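Local coordinates for putative peptidase (Chlamydophila abortus, PDB 3CE2), which is a putative zinc metallopeptidase of the M3B family that probably acts as an oligopeptidase, degrading small bioactive peptides, at residues Glu325-Ile337 against Leu388-Ala401. Residues are numbered along the deposited sequence; the frame is centred on the assembly and turned at random.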
ATOM      1  N   GLU A 325      -8.239  27.537   4.059  1.00 99.42           N
ATOM      2  CA  GLU A 325      -7.928  27.096   5.423  1.00 99.35           C
ATOM      3  C   GLU A 325      -9.224  26.797   6.190  1.00 94.14           C
ATOM      4  O   GLU A 325      -9.275  26.900   7.412  1.00 91.10           O
ATOM      5  CB  GLU A 325      -7.108  28.175   6.151  1.00105.53           C
ATOM      6  CG  GLU A 325      -6.498  29.236   5.215  1.00112.65           C
ATOM      7  CD  GLU A 325      -5.724  28.629   4.035  1.00116.71           C
ATOM      8  OE1 GLU A 325      -5.313  27.447   4.122  1.00118.99           O
ATOM      9  OE2 GLU A 325      -5.528  29.336   3.020  1.00115.27           O
ATOM     10  N   LYS A 326     -10.264  26.419   5.453  1.00 88.68           N
ATOM     11  CA  LYS A 326     -11.598  26.229   6.011  1.00 85.04           C
ATOM     12  C   LYS A 326     -11.672  25.088   7.032  1.00 78.10           C
ATOM     13  O   LYS A 326     -10.755  24.287   7.164  1.00 75.37           O
ATOM     14  CB  LYS A 326     -12.606  26.010   4.875  1.00 86.50           C
ATOM     15  CG  LYS A 326     -12.440  27.010   3.715  1.00 90.38           C
ATOM     16  CD  LYS A 326     -12.914  26.470   2.344  1.00 89.73           C
ATOM     17  CE  LYS A 326     -14.398  26.789   2.050  1.00 91.43           C
ATOM     18  NZ  LYS A 326     -15.385  25.830   2.662  1.00 85.25           N
ATOM     19  N   LYS A 327     -12.769  25.044   7.770  1.00 74.22           N
ATOM     20  CA  LYS A 327     -13.003  23.992   8.737  1.00 73.23           C
ATOM     21  C   LYS A 327     -14.362  23.347   8.477  1.00 70.61           C
ATOM     22  O   LYS A 327     -15.335  24.041   8.189  1.00 73.19           O
ATOM     23  CB  LYS A 327     -12.949  24.561  10.147  1.00 77.10           C
ATOM     24  CG  LYS A 327     -11.592  25.134  10.506  1.00 87.43           C
ATOM     25  CD  LYS A 327     -10.524  24.037  10.654  1.00 91.24           C
ATOM     26  CE  LYS A 327      -9.125  24.631  10.862  1.00 93.00           C
ATOM     27  NZ  LYS A 327      -8.252  23.712  11.643  1.00 91.58           N
ATOM     28  N   TYR A 328     -14.431  22.025   8.578  1.00 61.86           N
ATOM     29  CA  TYR A 328     -15.638  21.295   8.217  1.00 55.90           C
ATOM     30  C   TYR A 328     -16.153  20.511   9.409  1.00 57.77           C
ATOM     31  O   TYR A 328     -15.387  19.798  10.058  1.00 56.42           O
ATOM     32  CB  TYR A 328     -15.330  20.315   7.080  1.00 58.52           C
ATOM     33  CG  TYR A 328     -14.903  20.971   5.774  1.00 62.46           C
ATOM     34  CD1 TYR A 328     -15.844  21.239   4.776  1.00 63.57           C
ATOM     35  CD2 TYR A 328     -13.568  21.318   5.528  1.00 56.37           C
ATOM     36  CE1 TYR A 328     -15.484  21.841   3.577  1.00 58.80           C
ATOM     37  CE2 TYR A 328     -13.197  21.928   4.323  1.00 58.30           C
ATOM     38  CZ  TYR A 328     -14.170  22.183   3.353  1.00 60.36           C
ATOM     39  OH  TYR A 328     -13.860  22.776   2.144  1.00 64.04           O
ATOM     40  N   THR A 329     -17.443  20.626   9.705  1.00 57.21           N
ATOM     41  CA  THR A 329     -18.038  19.696  10.658  1.00 62.72           C
ATOM     42  C   THR A 329     -18.043  18.306  10.028  1.00 58.52           C
ATOM     43  O   THR A 329     -17.872  18.163   8.818  1.00 54.77           O
ATOM     44  CB  THR A 329     -19.504  20.047  11.021  1.00 65.95           C
ATOM     45  OG1 THR A 329     -20.305  20.059   9.830  1.00 71.13           O
ATOM     46  CG2 THR A 329     -19.592  21.384  11.711  1.00 60.67           C
ATOM     47  N   PHE A 330     -18.256  17.276  10.834  1.00 55.21           N
ATOM     48  CA  PHE A 330     -18.374  15.969  10.256  1.00 50.39           C
ATOM     49  C   PHE A 330     -19.460  16.028   9.183  1.00 54.98           C
ATOM     50  O   PHE A 330     -19.227  15.676   8.023  1.00 54.73           O
ATOM     51  CB  PHE A 330     -18.690  14.907  11.301  1.00 47.65           C
ATOM     52  CG  PHE A 330     -18.439  13.519  10.799  1.00 53.20           C
ATOM     53  CD1 PHE A 330     -17.134  13.018  10.737  1.00 49.12           C
ATOM     54  CD2 PHE A 330     -19.486  12.741  10.316  1.00 48.99           C
ATOM     55  CE1 PHE A 330     -16.886  11.763  10.248  1.00 47.31           C
ATOM     56  CE2 PHE A 330     -19.255  11.486   9.834  1.00 49.50           C
ATOM     57  CZ  PHE A 330     -17.944  10.989   9.794  1.00 52.65           C
ATOM     58  N   GLN A 331     -20.634  16.514   9.575  1.00 58.75           N
ATOM     59  CA  GLN A 331     -21.741  16.675   8.664  1.00 51.26           C
ATOM     60  C   GLN A 331     -21.266  17.288   7.378  1.00 54.04           C
ATOM     61  O   GLN A 331     -21.527  16.752   6.300  1.00 59.44           O
ATOM     62  CB  GLN A 331     -22.830  17.555   9.269  1.00 56.64           C
ATOM     63  CG  GLN A 331     -24.185  17.391   8.567  1.00 65.87           C
ATOM     64  CD  GLN A 331     -24.427  15.946   8.101  1.00 71.48           C
ATOM     65  OE1 GLN A 331     -24.426  15.006   8.902  1.00 74.99           O
ATOM     66  NE2 GLN A 331     -24.608  15.769   6.796  1.00 67.35           N
ATOM     67  N   GLU A 332     -20.557  18.405   7.475  1.00 50.86           N
ATOM     68  CA  GLU A 332     -20.121  19.084   6.265  1.00 54.91           C
ATOM     69  C   GLU A 332     -19.167  18.245   5.453  1.00 53.22           C
ATOM     70  O   GLU A 332     -19.192  18.294   4.236  1.00 58.34           O
ATOM     71  CB  GLU A 332     -19.472  20.419   6.582  1.00 62.74           C
ATOM     72  CG  GLU A 332     -20.441  21.571   6.694  1.00 69.25           C
ATOM     73  CD  GLU A 332     -19.965  22.624   7.690  1.00 78.90           C
ATOM     74  OE1 GLU A 332     -18.812  22.517   8.193  1.00 77.48           O
ATOM     75  OE2 GLU A 332     -20.759  23.555   7.973  1.00 81.50           O
ATOM     76  N   ALA A 333     -18.317  17.475   6.121  1.00 54.37           N
ATOM     77  CA  ALA A 333     -17.375  16.623   5.399  1.00 52.95           C
ATOM     78  C   ALA A 333     -18.172  15.657   4.540  1.00 53.94           C
ATOM     79  O   ALA A 333     -17.935  15.530   3.339  1.00 55.62           O
ATOM     80  CB  ALA A 333     -16.465  15.874   6.361  1.00 44.62           C
ATOM     81  N   VAL A 334     -19.138  14.999   5.166  1.00 52.58           N
ATOM     82  CA  VAL A 334     -20.030  14.100   4.461  1.00 56.74           C
ATOM     83  C   VAL A 334     -20.738  14.748   3.261  1.00 58.80           C
ATOM     84  O   VAL A 334     -20.743  14.197   2.167  1.00 62.24           O
ATOM     85  CB  VAL A 334     -21.057  13.492   5.408  1.00 57.06           C
ATOM     86  CG1 VAL A 334     -21.974  12.567   4.631  1.00 60.08           C
ATOM     87  CG2 VAL A 334     -20.348  12.732   6.533  1.00 52.73           C
ATOM     88  N   ASP A 335     -21.322  15.923   3.446  1.00 60.30           N
ATOM     89  CA  ASP A 335     -21.996  16.588   2.335  1.00 60.07           C
ATOM     90  C   ASP A 335     -21.023  16.797   1.191  1.00 58.23           C
ATOM     91  O   ASP A 335     -21.389  16.701   0.013  1.00 56.29           O
ATOM     92  CB  ASP A 335     -22.575  17.935   2.772  1.00 65.45           C
ATOM     93  CG  ASP A 335     -23.665  17.785   3.808  1.00 73.40           C
ATOM     94  OD1 ASP A 335     -24.214  16.662   3.913  1.00 70.15           O
ATOM     95  OD2 ASP A 335     -23.967  18.781   4.516  1.00 80.59           O
ATOM     96  N   LEU A 336     -19.778  17.090   1.550  1.00 56.53           N
ATOM     97  CA  LEU A 336     -18.730  17.318   0.571  1.00 54.79           C
ATOM     98  C   LEU A 336     -18.407  16.020  -0.185  1.00 53.40           C
ATOM     99  O   LEU A 336     -18.423  15.987  -1.420  1.00 51.15           O
ATOM    100  CB  LEU A 336     -17.487  17.882   1.259  1.00 53.57           C
ATOM    101  CG  LEU A 336     -16.495  18.608   0.353  1.00 54.42           C
ATOM    102  CD1 LEU A 336     -17.229  19.622  -0.529  1.00 54.56           C
ATOM    103  CD2 LEU A 336     -15.414  19.276   1.184  1.00 49.88           C
ATOM    104  N   ILE A 337     -18.130  14.955   0.561  1.00 50.20           N
ATOM    105  CA  ILE A 337     -17.871  13.662  -0.045  1.00 54.64           C
ATOM    106  C   ILE A 337     -19.017  13.329  -0.993  1.00 57.67           C
ATOM    107  O   ILE A 337     -18.805  13.027  -2.172  1.00 58.51           O
ATOM    108  CB  ILE A 337     -17.791  12.543   1.019  1.00 53.54           C
ATOM    109  CG1 ILE A 337     -16.542  12.709   1.879  1.00 52.87           C
ATOM    110  CG2 ILE A 337     -17.796  11.170   0.360  1.00 48.08           C
ATOM    111  CD1 ILE A 337     -15.317  12.901   1.061  1.00 53.04           C
ATOM    112  N   LEU A 388     -11.448   6.865  12.475  1.00 48.09           N
ATOM    113  CA  LEU A 388     -11.024   8.230  12.188  1.00 46.85           C
ATOM    114  C   LEU A 388     -10.538   8.944  13.467  1.00 48.67           C
ATOM    115  O   LEU A 388     -10.840   8.524  14.606  1.00 49.89           O
ATOM    116  CB  LEU A 388     -12.219   9.011  11.615  1.00 48.38           C
ATOM    117  CG  LEU A 388     -12.406   9.369  10.132  1.00 47.58           C
ATOM    118  CD1 LEU A 388     -12.012   8.274   9.205  1.00 46.66           C
ATOM    119  CD2 LEU A 388     -13.841   9.793   9.841  1.00 49.38           C
ATOM    120  N   ASN A 389      -9.791  10.029  13.280  1.00 46.21           N
ATOM    121  CA  ASN A 389      -9.512  10.981  14.354  1.00 44.95           C
ATOM    122  C   ASN A 389      -9.882  12.372  13.847  1.00 49.79           C
ATOM    123  O   ASN A 389      -9.032  13.249  13.666  1.00 51.36           O
ATOM    124  CB  ASN A 389      -8.053  10.884  14.790  1.00 41.04           C
ATOM    125  CG  ASN A 389      -7.834   9.767  15.800  1.00 47.78           C
ATOM    126  OD1 ASN A 389      -8.215   9.889  16.973  1.00 48.66           O
ATOM    127  ND2 ASN A 389      -7.244   8.656  15.345  1.00 42.64           N
ATOM    128  N   TYR A 390     -11.173  12.545  13.581  1.00 53.50           N
ATOM    129  CA  TYR A 390     -11.629  13.637  12.740  1.00 53.60           C
ATOM    130  C   TYR A 390     -11.370  14.972  13.407  1.00 54.47           C
ATOM    131  O   TYR A 390     -11.832  15.188  14.510  1.00 58.58           O
ATOM    132  CB  TYR A 390     -13.117  13.476  12.387  1.00 48.97           C
ATOM    133  CG  TYR A 390     -13.526  14.523  11.412  1.00 45.37           C
ATOM    134  CD1 TYR A 390     -13.195  14.398  10.072  1.00 46.10           C
ATOM    135  CD2 TYR A 390     -14.166  15.691  11.835  1.00 41.86           C
ATOM    136  CE1 TYR A 390     -13.519  15.401   9.153  1.00 47.62           C
ATOM    137  CE2 TYR A 390     -14.498  16.693  10.931  1.00 40.62           C
ATOM    138  CZ  TYR A 390     -14.168  16.548   9.587  1.00 46.23           C
ATOM    139  OH  TYR A 390     -14.489  17.529   8.663  1.00 47.95           O
ATOM    140  N   THR A 391     -10.633  15.867  12.750  1.00 59.60           N
ATOM    141  CA  THR A 391     -10.301  17.168  13.373  1.00 60.95           C
ATOM    142  C   THR A 391     -10.883  18.389  12.648  1.00 63.39           C
ATOM    143  O   THR A 391     -10.906  19.480  13.208  1.00 71.49           O
ATOM    144  CB  THR A 391      -8.753  17.374  13.646  1.00 57.83           C
ATOM    145  OG1 THR A 391      -7.984  17.131  12.455  1.00 59.01           O
ATOM    146  CG2 THR A 391      -8.266  16.442  14.757  1.00 50.61           C
ATOM    147  N   GLY A 392     -11.350  18.218  11.417  1.00 57.71           N
ATOM    148  CA  GLY A 392     -12.087  19.288  10.752  1.00 52.37           C
ATOM    149  C   GLY A 392     -11.394  19.981   9.597  1.00 53.06           C
ATOM    150  O   GLY A 392     -11.917  20.957   9.069  1.00 57.75           O
ATOM    151  N   THR A 393     -10.232  19.488   9.187  1.00 48.98           N
ATOM    152  CA  THR A 393      -9.465  20.136   8.116  1.00 50.15           C
ATOM    153  C   THR A 393      -9.745  19.476   6.770  1.00 52.39           C
ATOM    154  O   THR A 393     -10.338  18.395   6.701  1.00 50.94           O
ATOM    155  CB  THR A 393      -7.933  20.021   8.360  1.00 53.94           C
ATOM    156  OG1 THR A 393      -7.533  18.647   8.206  1.00 54.81           O
ATOM    157  CG2 THR A 393      -7.518  20.525   9.778  1.00 48.39           C
ATOM    158  N   LEU A 394      -9.288  20.109   5.696  1.00 53.37           N
ATOM    159  CA  LEU A 394      -9.415  19.525   4.373  1.00 55.75           C
ATOM    160  C   LEU A 394      -8.660  18.192   4.279  1.00 57.54           C
ATOM    161  O   LEU A 394      -9.143  17.250   3.639  1.00 63.96           O
ATOM    162  CB  LEU A 394      -8.927  20.500   3.292  1.00 59.78           C
ATOM    163  CG  LEU A 394      -9.204  20.106   1.827  1.00 63.25           C
ATOM    164  CD1 LEU A 394     -10.711  19.979   1.556  1.00 61.56           C
ATOM    165  CD2 LEU A 394      -8.544  21.065   0.835  1.00 61.95           C
ATOM    166  N   TYR A 395      -7.486  18.108   4.906  1.00 52.78           N
ATOM    167  CA  TYR A 395      -6.778  16.839   5.013  1.00 51.94           C
ATOM    168  C   TYR A 395      -7.683  15.754   5.606  1.00 51.90           C
ATOM    169  O   TYR A 395      -7.750  14.652   5.077  1.00 48.73           O
ATOM    170  CB  TYR A 395      -5.509  16.972   5.852  1.00 56.76           C
ATOM    171  CG  TYR A 395      -4.849  15.636   6.098  1.00 59.24           C
ATOM    172  CD1 TYR A 395      -4.093  15.001   5.088  1.00 59.21           C
ATOM    173  CD2 TYR A 395      -4.996  14.984   7.326  1.00 58.67           C
ATOM    174  CE1 TYR A 395      -3.481  13.743   5.306  1.00 58.49           C
ATOM    175  CE2 TYR A 395      -4.406  13.731   7.561  1.00 60.11           C
ATOM    176  CZ  TYR A 395      -3.649  13.113   6.551  1.00 64.00           C
ATOM    177  OH  TYR A 395      -3.078  11.870   6.805  1.00 62.37           O
ATOM    178  N   ASP A 396      -8.377  16.077   6.695  1.00 53.50           N
ATOM    179  CA  ASP A 396      -9.378  15.184   7.295  1.00 59.02           C
ATOM    180  C   ASP A 396     -10.393  14.666   6.279  1.00 58.51           C
ATOM    181  O   ASP A 396     -10.612  13.457   6.156  1.00 61.24           O
ATOM    182  CB  ASP A 396     -10.155  15.895   8.407  1.00 64.81           C
ATOM    183  CG  ASP A 396      -9.408  15.936   9.728  1.00 71.15           C
ATOM    184  OD1 ASP A 396      -9.274  14.878  10.373  1.00 72.38           O
ATOM    185  OD2 ASP A 396      -8.994  17.045  10.140  1.00 75.99           O
ATOM    186  N   VAL A 397     -11.031  15.590   5.569  1.00 57.06           N
ATOM    187  CA  VAL A 397     -12.042  15.231   4.585  1.00 52.69           C
ATOM    188  C   VAL A 397     -11.505  14.185   3.609  1.00 52.90           C
ATOM    189  O   VAL A 397     -12.166  13.183   3.341  1.00 54.02           O
ATOM    190  CB  VAL A 397     -12.538  16.463   3.822  1.00 52.09           C
ATOM    191  CG1 VAL A 397     -13.653  16.082   2.877  1.00 48.91           C
ATOM    192  CG2 VAL A 397     -13.023  17.513   4.802  1.00 50.77           C
ATOM    193  N   SER A 398     -10.291  14.390   3.113  1.00 46.99           N
ATOM    194  CA  SER A 398      -9.736  13.459   2.142  1.00 47.72           C
ATOM    195  C   SER A 398      -9.398  12.088   2.769  1.00 46.41           C
ATOM    196  O   SER A 398      -9.383  11.057   2.082  1.00 47.19           O
ATOM    197  CB  SER A 398      -8.510  14.060   1.461  1.00 44.76           C
ATOM    198  OG  SER A 398      -7.367  13.669   2.178  1.00 47.79           O
ATOM    199  N   VAL A 399      -9.136  12.078   4.068  1.00 40.66           N
ATOM    200  CA  VAL A 399      -8.901  10.829   4.777  1.00 40.95           C
ATOM    201  C   VAL A 399     -10.207  10.013   4.820  1.00 41.38           C
ATOM    202  O   VAL A 399     -10.204   8.789   4.651  1.00 37.84           O
ATOM    203  CB  VAL A 399      -8.305  11.090   6.194  1.00 40.58           C
ATOM    204  CG1 VAL A 399      -8.388   9.859   7.060  1.00 34.82           C
ATOM    205  CG2 VAL A 399      -6.859  11.530   6.069  1.00 39.53           C
ATOM    206  N   ILE A 400     -11.332  10.697   5.012  1.00 43.92           N
ATOM    207  CA  ILE A 400     -12.625  10.046   4.848  1.00 42.71           C
ATOM    208  C   ILE A 400     -12.774   9.502   3.425  1.00 45.44           C
ATOM    209  O   ILE A 400     -13.213   8.364   3.245  1.00 44.43           O
ATOM    210  CB  ILE A 400     -13.771  11.012   5.081  1.00 44.80           C
ATOM    211  CG1 ILE A 400     -13.808  11.464   6.520  1.00 41.39           C
ATOM    212  CG2 ILE A 400     -15.098  10.373   4.723  1.00 44.57           C
ATOM    213  CD1 ILE A 400     -14.877  12.499   6.745  1.00 41.52           C
ATOM    214  N   ALA A 401     -12.415  10.310   2.418  1.00 41.51           N
ATOM    215  CA  ALA A 401     -12.495   9.856   1.027  1.00 42.22           C
ATOM    216  C   ALA A 401     -11.589   8.649   0.796  1.00 45.34           C
ATOM    217  O   ALA A 401     -11.978   7.698   0.120  1.00 48.06           O
ATOM    218  CB  ALA A 401     -12.165  10.976   0.044  1.00 38.35           C
TER
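Two hydrogen bonds tie the backbone of Y328 to Y390 and G392: Y328 N donates to G392 O in a fairly straight N-H...O bond (2.8 Å), and the hydroxyl Y390 OH donates to Y328 O (2.8 Å), from above the carbonyl plane. The Y390 ring reaches that carbonyl because its CG lies opposite the backbone N (chi1 -174°). Its edge meets Y328 O, while F330 presents an edge to one face in a T-shaped stack, centroids 5.5 Å apart and planes at 83°. Apolar contacts continue along the helices. A333 CB packs on I400 CD1 (3.7 Å), and V397 divides its branches, CG2 against Y328 CD2 (3.9 Å) and CG1 between L336 and I337. I337 CD1 also reaches A401 CB (3.8 Å). Capping boxes start both helices, T329 with E332 and T393 with D396; D396 OD2 accepts from T391 OG1, T393 N and T393 OG1, which fixes the turn before the second helix. The helical segments 330-337 and 394-401 cross at -57°, axes 9.9 Å apart. A401 directly precedes H402, a zinc ligand in the HExxH motif of this metallopeptidase helix. Helix 345-357 packs on I337 and I400, helix 431-447 on Y328 and L394, and L388 and Y390 make backbone hydrogen bonds to D363 and K364, alongside strand 362-363.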